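Amidohydrolase (Xanthomonas campestris pv. campestris, PDB 4DZH) probably deaminates adenosine-type nucleosides such as 5'-methylthioadenosine, as a zinc-dependent amidohydrolase of the ATZ/TRZ family built on a TIM barrel. Local coordinates at residues Lys420-Arg424 and Glu425-Met429; Ala143-Gln146 and Ala147-Lys151; Gly297-Ala301 and Cys302-Arg306; His395-Leu398 and Ser399-Tyr403. One frame throughout, in Å; residues are numbered along the deposited sequence. Where two conformers were deposited one is given.

Contact 1: Lys420-Arg424 and Glu425-Met429; sequences KLVQR and ELIDM
Val-422 and Glu-425 pair through both of their backbone amides. The N-H of Val-422 reaches O of Glu-425 at 2.8 Å and runs close to straight, 168° at the hydrogen. The return bond, from N of Glu-425 to O of Val-422, spans 2.9 Å but arrives steeply, the donor 65° above the carbonyl plane, as the tight turn imposes. Beyond the Leu-421/Leu-426 pair, N of Ile-427 donates to O of Lys-420 over 3.1 Å. Two waters add bridges: one at the open end donates to O of Lys-420 and O of Ile-427, the other, beside the turn, to O of Val-422 and OE1 of Glu-425. The extended Glu-425 side chain, CG anti to the backbone N (chi1 -172°), carries its carboxylate out to the second water.

Packing divides between two faces. On the buried face Leu-421 CD1 meets Leu-426 CD2 at 3.7 Å, and this non-hydrogen-bonded pair rests on helix 114-130 through Leu-426 and on strand 410-415 through Leu-421. On the other face the Val-422 and Ile-427 side chains cross obliquely, CG2 of Val-422 lying 4.0 Å from CG1 of Ile-427. The charged ends bond outside the hairpin: Lys-420 NZ to O of His-153 and, in one of two conformers, Arg-424 NH1 to the carbonyls of Arg-130 and Val-410.

With Gln-423 and Arg-424 at positive phi, Val-422 to Glu-425 forms a type I' turn, the signature of a two-residue beta hairpin; a classic bulge, where Lys-420 and Leu-421 both face Val-413, joins it to strand 410-415.

Contact 2: Ala143-Gln146 and Ala147-Lys151; sequences ADVQ and AAVYK
Helix 143-152 is the crossover helix of a beta-alpha-beta unit between parallel strands 133-139 and 156-163 of the TIM barrel, and Gln-146 and Tyr-150 meet on one turn of it. Four successive i to i+4 bonds define the helix here; the one from N of Tyr-150 to O of Gln-146 measures 2.8 Å and is practically straight at 179°. The same carbonyl oxygen also lies obliquely against the Tyr-150 ring, 3.1 Å from CD2. Both polar ends turn to Glu-138: the hydroxyl of Tyr-150 bonds to its OE1 and also to Asn-82, while NE2 of Gln-146 makes weak bonds to OE2 of Glu-138 and to Thr-121. The side chain of Gln-146 comes within about 7 Å of that of the zinc ligand His-81 but stays about 12 Å from the zinc ion itself.

Ala-147 packs on Trp-188 of helix 174-188 and on Ile-194. Around the helix, Val-145 and Val-149 line up one turn apart. With CG1 of Val-149 trans to the backbone N (chi1 172°), its second methyl, CG2, is turned back along the helix to lie 4.1 Å from CG1 of Val-145 and 3.2 Å from O of Val-145.

Contact 3: Gly297-Ala301 and Cys302-Arg306; sequences GFCPA and CALQR
Leu-304 reaches back over the start of its own helix to Pro-300 and Cys-299. Its CB leaves the backbone toward the preceding residues and passes 3.7 Å from O of Pro-300. With CG anti to the carbonyl carbon (chi1 -74°), the branch point settles beside that same oxygen, CG to O of Pro-300 being 3.5 Å. At the tip, CD1 still borders that oxygen and also touches SG of Cys-299 at 3.8 Å, an apolar contact. The side chain is buried, with Val-284, Leu-269 and Ile-274 packing around it, while Cys-299 and Ala-301 lean on His-286 of strand 283-286.

The oxygen bordered by Leu-304 is also the first acceptor of the helix. N of Leu-304 donates to O of Pro-300 over 3.0 Å, nearly along the C=O axis, and N of Gln-305 follows with a 2.9 Å bond to O of Ala-301. Beside them the CB atoms of Pro-300 and Ala-303 meet at 3.9 Å. One turn on, SG of Cys-302 sits over a face of the Arg-306 guanidinium, 3.3 Å above its plane and offset toward the rim; that group is held by a salt bridge to Asp-343 and a bond to Thr-345.

Pro-300 centres an inverse gamma turn, its 2.9 Å bond from N of Ala-301 to O of Cys-299 being weak, and the turn runs into the N-cap of helix 301-306, a position Pro-300 itself occupies; the helix precedes barrel strand 310-313.

Contact 4: His395-Leu398 and Ser399-Tyr403; sequences HHVL and SQLIY
Leu-401 follows Val-397 one turn later on the same buried flank of the helix, with CG1 of Val-397 4.2 Å from CD1 of Leu-401. The closer approach is to the backbone: CG of Leu-401 rests 3.4 Å from O of Val-397, the oxygen that also accepts the N-H of Leu-401 at 3.0 Å. The next residue along repeats the bond at greater length, N of Ile-402 to O of Leu-398, 3.2 Å. Ile-402 and Leu-398 both extend to helix 349-363, and Ile-402 also reaches helix 326-341. Beyond them, CG2 of Ile-402 covers one face of the Tyr-403 ring near its rim.

His-396 is the N-cap of helix 397-403, and its carbonyl receives the N-H of Gln-400 at 3.0 Å. Here a water and the second subunit take over from the apolar packing. The water accepts from N of His-396 and probably donates to OE1 of Gln-400, bridging the side chain to the backbone just ahead of the helix. The bend in Gln-400 at chi2 (79°) curls its amide back toward that end, where NE2 bonds to the carbonyls of Thr-391 and Pro-393.

The looser side is that of exposed His-396, whose CB comes no nearer to OG of Ser-399 than 3.7 Å and whose imidazole extends away from residues 399-403. Its neighbours are buried against the second subunit: the hydroxyl of Ser-399 bonds to Asp-92 of that subunit, NE2 of His-395 to O of its Leu-86, and the Tyr-403 ring makes a cation-pi contact with its Lys-293.

In the fold
All four contacts are local, but their surroundings differ. Contacts 2 and 4 are mostly buried; contacts 1 and 3 are partly so. Contact 2 belongs to a barrel crossover helix, and its Gln-146 and Tyr-150 turn inward to Glu-138, near the zinc site. Contact 3 starts a helix between parallel strands 283-286 and 310-313, and contact 4 a helix at the subunit interface, where polar groups meet the second subunit. Contact 1 alone is strand pairing, its hairpin fringed by waters. Contacts 1 and 2 both pack on helix 114-130, with nearest atoms about 7 Å apart; contacts 3 and 4 both reach helix 326-341, about 10 Å apart at nearest atoms.

Contact 1: Lys420-Arg424 and Glu425-Met429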
loop_
_atom_site.group_PDB
_atom_site.type_symbol
_atom_site.label_atom_id
_atom_site.label_comp_id
_atom_site.label_asym_id
_atom_site.label_seq_id
_atom_site.Cartn_x
_atom_site.Cartn_y
_atom_site.Cartn_z
ATOM N N LYS A 420 -6.441 -23.736 4.529
ATOM C CA LYS A 420 -7.055 -22.705 5.355
ATOM C C LYS A 420 -7.884 -21.777 4.519
ATOM O O LYS A 420 -8.882 -21.224 5.009
ATOM C CB LYS A 420 -5.975 -21.835 6.014
ATOM C CG LYS A 420 -4.860 -22.660 6.649
ATOM C CD LYS A 420 -5.429 -23.652 7.569
ATOM C CE LYS A 420 -6.325 -23.048 8.613
ATOM N NZ LYS A 420 -6.829 -24.125 9.521
ATOM N N LEU A 421 -7.431 -21.553 3.295
ATOM C CA LEU A 421 -8.128 -20.668 2.344
ATOM C C LEU A 421 -8.116 -21.464 1.077
ATOM O O LEU A 421 -7.046 -21.900 0.615
ATOM C CB LEU A 421 -7.377 -19.318 2.151
ATOM C CG LEU A 421 -8.163 -18.286 1.294
ATOM C CD1 LEU A 421 -9.212 -17.620 2.176
ATOM C CD2 LEU A 421 -7.205 -17.306 0.652
ATOM N N VAL A 422 -9.309 -21.665 0.501
ATOM C CA VAL A 422 -9.458 -22.448 -0.721
ATOM C C VAL A 422 -10.274 -21.624 -1.708
ATOM O O VAL A 422 -11.470 -21.409 -1.457
ATOM C CB VAL A 422 -10.197 -23.748 -0.415
ATOM C CG1 VAL A 422 -10.621 -24.463 -1.721
ATOM C CG2 VAL A 422 -9.332 -24.681 0.505
ATOM N N GLN A 423 -9.653 -21.203 -2.806
ATOM C CA GLN A 423 -10.259 -20.305 -3.793
ATOM C C GLN A 423 -10.933 -19.125 -3.099
ATOM O O GLN A 423 -12.147 -18.862 -3.303
ATOM C CB GLN A 423 -11.251 -21.070 -4.713
ATOM C CG GLN A 423 -10.553 -22.098 -5.650
ATOM C CD GLN A 423 -11.498 -23.208 -6.175
ATOM O OE1 GLN A 423 -12.568 -23.472 -5.593
ATOM N NE2 GLN A 423 -11.093 -23.867 -7.274
ATOM N N ARG A 424 -10.147 -18.426 -2.272
ATOM C CA ARG A 424 -10.570 -17.255 -1.497
ATOM C C ARG A 424 -11.594 -17.549 -0.420
ATOM O O ARG A 424 -12.046 -16.614 0.256
ATOM C CB ARG A 424 -11.120 -16.157 -2.412
ATOM C CG ARG A 424 -10.151 -15.673 -3.464
ATOM C CD ARG A 424 -9.136 -14.659 -2.912
ATOM N NE ARG A 424 -9.696 -13.496 -2.217
ATOM C CZ ARG A 424 -9.055 -12.895 -1.215
ATOM N NH1 ARG A 424 -7.859 -13.356 -0.839
ATOM N NH2 ARG A 424 -9.595 -11.844 -0.598
ATOM N N GLU A 425 -11.984 -18.816 -0.267
ATOM C CA GLU A 425 -12.954 -19.170 0.776
ATOM C C GLU A 425 -12.235 -19.611 2.053
ATOM O O GLU A 425 -11.402 -20.522 2.003
ATOM C CB GLU A 425 -13.960 -20.244 0.294
ATOM C CG GLU A 425 -15.106 -20.483 1.324
ATOM C CD GLU A 425 -16.176 -21.489 0.866
ATOM O OE1 GLU A 425 -16.074 -21.982 -0.282
ATOM O OE2 GLU A 425 -17.107 -21.782 1.665
ATOM N N LEU A 426 -12.607 -19.048 3.204
ATOM C CA LEU A 426 -12.043 -19.464 4.486
ATOM C C LEU A 426 -12.709 -20.743 4.991
ATOM O O LEU A 426 -13.928 -20.819 5.064
ATOM C CB LEU A 426 -12.225 -18.368 5.532
ATOM C CG LEU A 426 -11.250 -17.188 5.483
ATOM C CD1 LEU A 426 -11.766 -16.189 6.465
ATOM C CD2 LEU A 426 -9.841 -17.702 5.866
ATOM N N ILE A 427 -11.897 -21.717 5.377
ATOM C CA ILE A 427 -12.368 -22.997 5.910
ATOM C C ILE A 427 -12.631 -22.919 7.395
ATOM O O ILE A 427 -11.806 -22.419 8.181
ATOM C CB ILE A 427 -11.316 -24.079 5.640
ATOM C CG1 ILE A 427 -11.027 -24.180 4.135
ATOM C CG2 ILE A 427 -11.788 -25.438 6.154
ATOM C CD1 ILE A 427 -12.291 -24.266 3.253
ATOM N N ASP A 428 -13.783 -23.406 7.786
ATOM C CA ASP A 428 -14.189 -23.377 9.182
ATOM C C ASP A 428 -14.212 -21.971 9.766
ATOM O O ASP A 428 -14.062 -21.820 10.996
ATOM C CB ASP A 428 -13.293 -24.283 10.048
ATOM C CG ASP A 428 -13.403 -25.769 9.674
ATOM O OD1 ASP A 428 -14.486 -26.220 9.191
ATOM O OD2 ASP A 428 -12.402 -26.494 9.886
ATOM N N MET A 429 -14.365 -20.940 8.910
ATOM C CA MET A 429 -14.638 -19.619 9.414
ATOM C C MET A 429 -15.829 -19.111 8.631
ATOM O O MET A 429 -16.005 -19.445 7.469
ATOM C CB MET A 429 -13.421 -18.673 9.262
ATOM C CG MET A 429 -12.123 -19.297 9.775
ATOM S SD MET A 429 -10.844 -18.049 10.001
ATOM C CE MET A 429 -11.357 -17.236 11.484
HETATM O O HOH W 1 -9.487 -21.334 8.029
HETATM O O HOH W 2 -13.754 -22.732 -1.771
#

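Contact 2: Ala143-Gln146 and Ala147-Lys151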
loop_
_atom_site.group_PDB
_atom_site.type_symbol
_atom_site.label_atom_id
_atom_site.label_comp_id
_atom_site.label_asym_id
_atom_site.label_seq_id
_atom_site.Cartn_x
_atom_site.Cartn_y
_atom_site.Cartn_z
ATOM N N ALA A 143 -2.564 -13.758 26.596
ATOM C CA ALA A 143 -1.821 -14.643 25.701
ATOM C C ALA A 143 -2.327 -16.070 25.782
ATOM O O ALA A 143 -2.250 -16.784 24.780
ATOM C CB ALA A 143 -0.317 -14.593 26.023
ATOM N N ASP A 144 -2.869 -16.474 26.947
ATOM C CA ASP A 144 -3.404 -17.833 27.089
ATOM C C ASP A 144 -4.553 -18.065 26.111
ATOM O O ASP A 144 -4.624 -19.084 25.406
ATOM C CB ASP A 144 -3.819 -18.139 28.537
ATOM C CG ASP A 144 -4.865 -17.168 29.103
ATOM O OD1 ASP A 144 -5.035 -16.037 28.592
ATOM O OD2 ASP A 144 -5.536 -17.548 30.101
ATOM N N VAL A 145 -5.455 -17.088 26.016
ATOM C CA VAL A 145 -6.578 -17.166 25.102
ATOM C C VAL A 145 -6.068 -17.129 23.663
ATOM O O VAL A 145 -6.498 -17.926 22.826
ATOM C CB VAL A 145 -7.525 -15.966 25.322
ATOM C CG1 VAL A 145 -8.587 -15.915 24.245
ATOM C CG2 VAL A 145 -8.146 -16.020 26.748
ATOM N N GLN A 146 -5.093 -16.259 23.392
ATOM C CA GLN A 146 -4.581 -16.171 22.031
ATOM C C GLN A 146 -3.966 -17.477 21.541
ATOM O O GLN A 146 -4.217 -17.882 20.423
ATOM C CB GLN A 146 -3.531 -15.087 21.926
ATOM C CG GLN A 146 -4.148 -13.727 22.208
ATOM C CD GLN A 146 -3.156 -12.607 21.924
ATOM O OE1 GLN A 146 -2.112 -12.513 22.588
ATOM N NE2 GLN A 146 -3.484 -11.756 20.954
ATOM N N ALA A 147 -3.145 -18.092 22.371
ATOM C CA ALA A 147 -2.517 -19.365 22.004
ATOM C C ALA A 147 -3.592 -20.401 21.667
ATOM O O ALA A 147 -3.517 -21.064 20.634
ATOM C CB ALA A 147 -1.580 -19.859 23.127
ATOM N N ALA A 148 -4.615 -20.466 22.503
ATOM C CA ALA A 148 -5.707 -21.420 22.278
ATOM C C ALA A 148 -6.429 -21.120 20.971
ATOM O O ALA A 148 -6.733 -22.050 20.190
ATOM C CB ALA A 148 -6.676 -21.413 23.447
ATOM N N VAL A 149 -6.707 -19.825 20.720
ATOM C CA VAL A 149 -7.385 -19.404 19.497
ATOM C C VAL A 149 -6.576 -19.709 18.255
ATOM O O VAL A 149 -7.090 -20.301 17.327
ATOM C CB VAL A 149 -7.770 -17.916 19.516
ATOM C CG1 VAL A 149 -8.291 -17.482 18.159
ATOM C CG2 VAL A 149 -8.801 -17.679 20.585
ATOM N N TYR A 150 -5.289 -19.353 18.254
ATOM C CA TYR A 150 -4.437 -19.711 17.125
ATOM C C TYR A 150 -4.407 -21.246 16.897
ATOM O O TYR A 150 -4.532 -21.689 15.756
ATOM C CB TYR A 150 -3.021 -19.164 17.317
ATOM C CG TYR A 150 -2.929 -17.652 17.107
ATOM C CD1 TYR A 150 -3.338 -17.035 15.932
ATOM C CD2 TYR A 150 -2.386 -16.848 18.101
ATOM C CE1 TYR A 150 -3.225 -15.669 15.749
ATOM C CE2 TYR A 150 -2.268 -15.474 17.902
ATOM C CZ TYR A 150 -2.695 -14.906 16.745
ATOM O OH TYR A 150 -2.602 -13.539 16.502
ATOM N N LYS A 151 -4.239 -22.014 17.981
ATOM C CA LYS A 151 -4.126 -23.476 17.903
ATOM C C LYS A 151 -5.427 -24.009 17.317
ATOM O O LYS A 151 -5.402 -24.818 16.396
ATOM C CB LYS A 151 -3.884 -24.065 19.277
ATOM C CG LYS A 151 -3.758 -25.595 19.245
ATOM C CD LYS A 151 -2.594 -26.018 18.356
ATOM C CE LYS A 151 -2.408 -27.571 18.357
ATOM N NZ LYS A 151 -1.040 -27.987 17.967
#

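Contact 3: Gly297-Ala301 and Cys302-Arg306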
loop_
_atom_site.group_PDB
_atom_site.type_symbol
_atom_site.label_atom_id
_atom_site.label_comp_id
_atom_site.label_asym_id
_atom_site.label_seq_id
_atom_site.Cartn_x
_atom_site.Cartn_y
_atom_site.Cartn_z
ATOM N N GLY A 297 9.505 7.790 12.996
ATOM C CA GLY A 297 10.819 7.878 12.394
ATOM C C GLY A 297 11.114 6.865 11.314
ATOM O O GLY A 297 10.181 6.227 10.760
ATOM N N PHE A 298 12.410 6.660 11.066
ATOM C CA PHE A 298 12.901 5.973 9.861
ATOM C C PHE A 298 13.952 4.931 10.199
ATOM O O PHE A 298 15.161 5.213 10.264
ATOM C CB PHE A 298 13.478 6.997 8.861
ATOM C CG PHE A 298 12.476 8.028 8.416
ATOM C CD1 PHE A 298 11.602 7.746 7.369
ATOM C CD2 PHE A 298 12.381 9.267 9.059
ATOM C CE1 PHE A 298 10.661 8.678 6.953
ATOM C CE2 PHE A 298 11.445 10.204 8.652
ATOM C CZ PHE A 298 10.571 9.914 7.596
ATOM N N CYS A 299 13.486 3.730 10.477
ATOM C CA CYS A 299 14.359 2.590 10.641
ATOM C C CYS A 299 15.277 2.435 9.449
ATOM O O CYS A 299 14.827 2.480 8.280
ATOM C CB CYS A 299 13.527 1.316 10.852
ATOM S SG CYS A 299 14.412 -0.155 11.024
ATOM N N PRO A 300 16.580 2.278 9.720
ATOM C CA PRO A 300 17.585 2.161 8.639
ATOM C C PRO A 300 17.647 0.744 8.140
ATOM O O PRO A 300 18.621 -0.000 8.349
ATOM C CB PRO A 300 18.897 2.562 9.324
ATOM C CG PRO A 300 18.662 2.310 10.778
ATOM C CD PRO A 300 17.180 2.425 11.055
ATOM N N ALA A 301 16.551 0.331 7.481
ATOM C CA ALA A 301 16.437 -1.058 7.091
ATOM C C ALA A 301 17.529 -1.516 6.149
ATOM O O ALA A 301 18.010 -2.648 6.260
ATOM C CB ALA A 301 15.044 -1.331 6.493
ATOM N N CYS A 302 17.915 -0.664 5.200
ATOM C CA CYS A 302 18.975 -1.044 4.288
ATOM C C CYS A 302 20.298 -1.203 5.062
ATOM O O CYS A 302 21.045 -2.156 4.845
ATOM C CB CYS A 302 19.147 -0.005 3.193
ATOM S SG CYS A 302 20.501 -0.418 2.082
ATOM N N ALA A 303 20.554 -0.281 5.981
ATOM C CA ALA A 303 21.805 -0.367 6.753
ATOM C C ALA A 303 21.874 -1.668 7.550
ATOM O O ALA A 303 22.931 -2.331 7.599
ATOM C CB ALA A 303 21.971 0.843 7.663
ATOM N N LEU A 304 20.753 -2.042 8.166
ATOM C CA LEU A 304 20.705 -3.226 8.999
ATOM C C LEU A 304 20.871 -4.449 8.138
ATOM O O LEU A 304 21.579 -5.374 8.511
ATOM C CB LEU A 304 19.353 -3.316 9.716
ATOM C CG LEU A 304 19.131 -2.343 10.876
ATOM C CD1 LEU A 304 17.656 -2.204 11.222
ATOM C CD2 LEU A 304 19.876 -2.871 12.112
ATOM N N GLN A 305 20.182 -4.478 6.985
ATOM C CA GLN A 305 20.249 -5.659 6.162
ATOM C C GLN A 305 21.696 -5.865 5.642
ATOM O O GLN A 305 22.222 -6.973 5.678
ATOM C CB GLN A 305 19.198 -5.566 5.032
ATOM C CG GLN A 305 19.113 -6.803 4.184
ATOM C CD GLN A 305 20.093 -6.735 3.046
ATOM O OE1 GLN A 305 20.365 -5.655 2.514
ATOM N NE2 GLN A 305 20.647 -7.879 2.671
ATOM N N ARG A 306 22.335 -4.797 5.195
ATOM C CA ARG A 306 23.669 -4.967 4.640
ATOM C C ARG A 306 24.712 -5.239 5.715
ATOM O O ARG A 306 25.798 -5.741 5.422
ATOM C CB ARG A 306 24.065 -3.794 3.763
ATOM C CG ARG A 306 23.103 -3.694 2.563
ATOM C CD ARG A 306 23.353 -2.497 1.683
ATOM N NE ARG A 306 22.576 -2.617 0.444
ATOM C CZ ARG A 306 22.515 -1.678 -0.494
ATOM N NH1 ARG A 306 23.187 -0.535 -0.335
ATOM N NH2 ARG A 306 21.783 -1.878 -1.594
#

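Contact 4: His395-Leu398 and Ser399-Tyr403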
loop_
_atom_site.group_PDB
_atom_site.type_symbol
_atom_site.label_atom_id
_atom_site.label_comp_id
_atom_site.label_asym_id
_atom_site.label_seq_id
_atom_site.Cartn_x
_atom_site.Cartn_y
_atom_site.Cartn_z
ATOM N N HIS A 395 6.888 -9.291 -16.304
ATOM C CA HIS A 395 8.295 -9.248 -16.673
ATOM C C HIS A 395 9.188 -9.980 -15.654
ATOM O O HIS A 395 10.119 -10.716 -16.042
ATOM C CB HIS A 395 8.790 -7.819 -16.823
ATOM C CG HIS A 395 8.171 -7.113 -17.988
ATOM N ND1 HIS A 395 8.502 -7.429 -19.289
ATOM C CD2 HIS A 395 7.204 -6.164 -18.057
ATOM C CE1 HIS A 395 7.792 -6.674 -20.110
ATOM N NE2 HIS A 395 6.992 -5.900 -19.390
ATOM N N HIS A 396 8.932 -9.741 -14.365
ATOM C CA HIS A 396 9.685 -10.381 -13.245
ATOM C C HIS A 396 8.757 -10.720 -12.087
ATOM O O HIS A 396 8.035 -9.860 -11.556
ATOM C CB HIS A 396 10.814 -9.489 -12.764
ATOM C CG HIS A 396 11.761 -9.077 -13.850
ATOM N ND1 HIS A 396 12.826 -9.863 -14.246
ATOM C CD2 HIS A 396 11.804 -7.966 -14.629
ATOM C CE1 HIS A 396 13.489 -9.251 -15.213
ATOM N NE2 HIS A 396 12.889 -8.102 -15.465
ATOM N N VAL A 397 8.767 -11.978 -11.690
ATOM C CA VAL A 397 7.851 -12.479 -10.675
ATOM C C VAL A 397 8.162 -11.885 -9.295
ATOM O O VAL A 397 7.251 -11.488 -8.569
ATOM C CB VAL A 397 7.922 -14.021 -10.603
ATOM C CG1 VAL A 397 7.167 -14.563 -9.402
ATOM C CG2 VAL A 397 7.371 -14.608 -11.911
ATOM N N LEU A 398 9.438 -11.817 -8.913
ATOM C CA LEU A 398 9.765 -11.248 -7.584
ATOM C C LEU A 398 9.337 -9.767 -7.494
ATOM O O LEU A 398 8.712 -9.358 -6.514
ATOM C CB LEU A 398 11.244 -11.411 -7.224
ATOM C CG LEU A 398 11.590 -12.900 -7.166
ATOM C CD1 LEU A 398 13.072 -13.064 -6.903
ATOM C CD2 LEU A 398 10.765 -13.624 -6.103
ATOM N N SER A 399 9.666 -8.992 -8.530
ATOM C CA SER A 399 9.216 -7.612 -8.667
ATOM C C SER A 399 7.715 -7.522 -8.513
ATOM O O SER A 399 7.190 -6.627 -7.839
ATOM C CB SER A 399 9.509 -7.117 -10.098
ATOM O OG SER A 399 10.870 -6.764 -10.243
ATOM N N GLN A 400 7.010 -8.408 -9.197
ATOM C CA GLN A 400 5.554 -8.365 -9.177
ATOM C C GLN A 400 4.961 -8.619 -7.811
ATOM O O GLN A 400 3.979 -7.992 -7.412
ATOM C CB GLN A 400 4.994 -9.363 -10.178
ATOM C CG GLN A 400 3.875 -8.715 -10.980
ATOM C CD GLN A 400 4.422 -7.834 -12.080
ATOM O OE1 GLN A 400 5.320 -7.009 -11.889
ATOM N NE2 GLN A 400 3.876 -8.055 -13.314
ATOM N N LEU A 401 5.565 -9.543 -7.067
ATOM C CA LEU A 401 5.023 -9.869 -5.753
ATOM C C LEU A 401 5.197 -8.707 -4.784
ATOM O O LEU A 401 4.336 -8.472 -3.907
ATOM C CB LEU A 401 5.765 -11.084 -5.189
ATOM C CG LEU A 401 5.295 -12.354 -5.887
ATOM C CD1 LEU A 401 6.241 -13.524 -5.470
ATOM C CD2 LEU A 401 3.888 -12.716 -5.559
ATOM N N ILE A 402 6.276 -7.965 -4.943
ATOM C CA ILE A 402 6.556 -6.868 -4.016
ATOM C C ILE A 402 5.940 -5.532 -4.443
ATOM O O ILE A 402 5.381 -4.810 -3.602
ATOM C CB ILE A 402 8.064 -6.729 -3.834
ATOM C CG1 ILE A 402 8.656 -8.005 -3.169
ATOM C CG2 ILE A 402 8.404 -5.517 -2.965
ATOM C CD1 ILE A 402 8.200 -8.180 -1.733
ATOM N N TYR A 403 6.010 -5.193 -5.737
ATOM C CA TYR A 403 5.646 -3.851 -6.150
ATOM C C TYR A 403 4.313 -3.746 -6.855
ATOM O O TYR A 403 3.886 -2.614 -7.203
ATOM C CB TYR A 403 6.723 -3.263 -7.055
ATOM C CG TYR A 403 8.115 -3.162 -6.409
ATOM C CD1 TYR A 403 8.322 -2.422 -5.244
ATOM C CD2 TYR A 403 9.208 -3.831 -6.967
ATOM C CE1 TYR A 403 9.576 -2.332 -4.649
ATOM C CE2 TYR A 403 10.480 -3.756 -6.367
ATOM C CZ TYR A 403 10.648 -3.000 -5.211
ATOM O OH TYR A 403 11.887 -2.892 -4.606
HETATM O O HOH W 3 7.083 -7.574 -13.994
#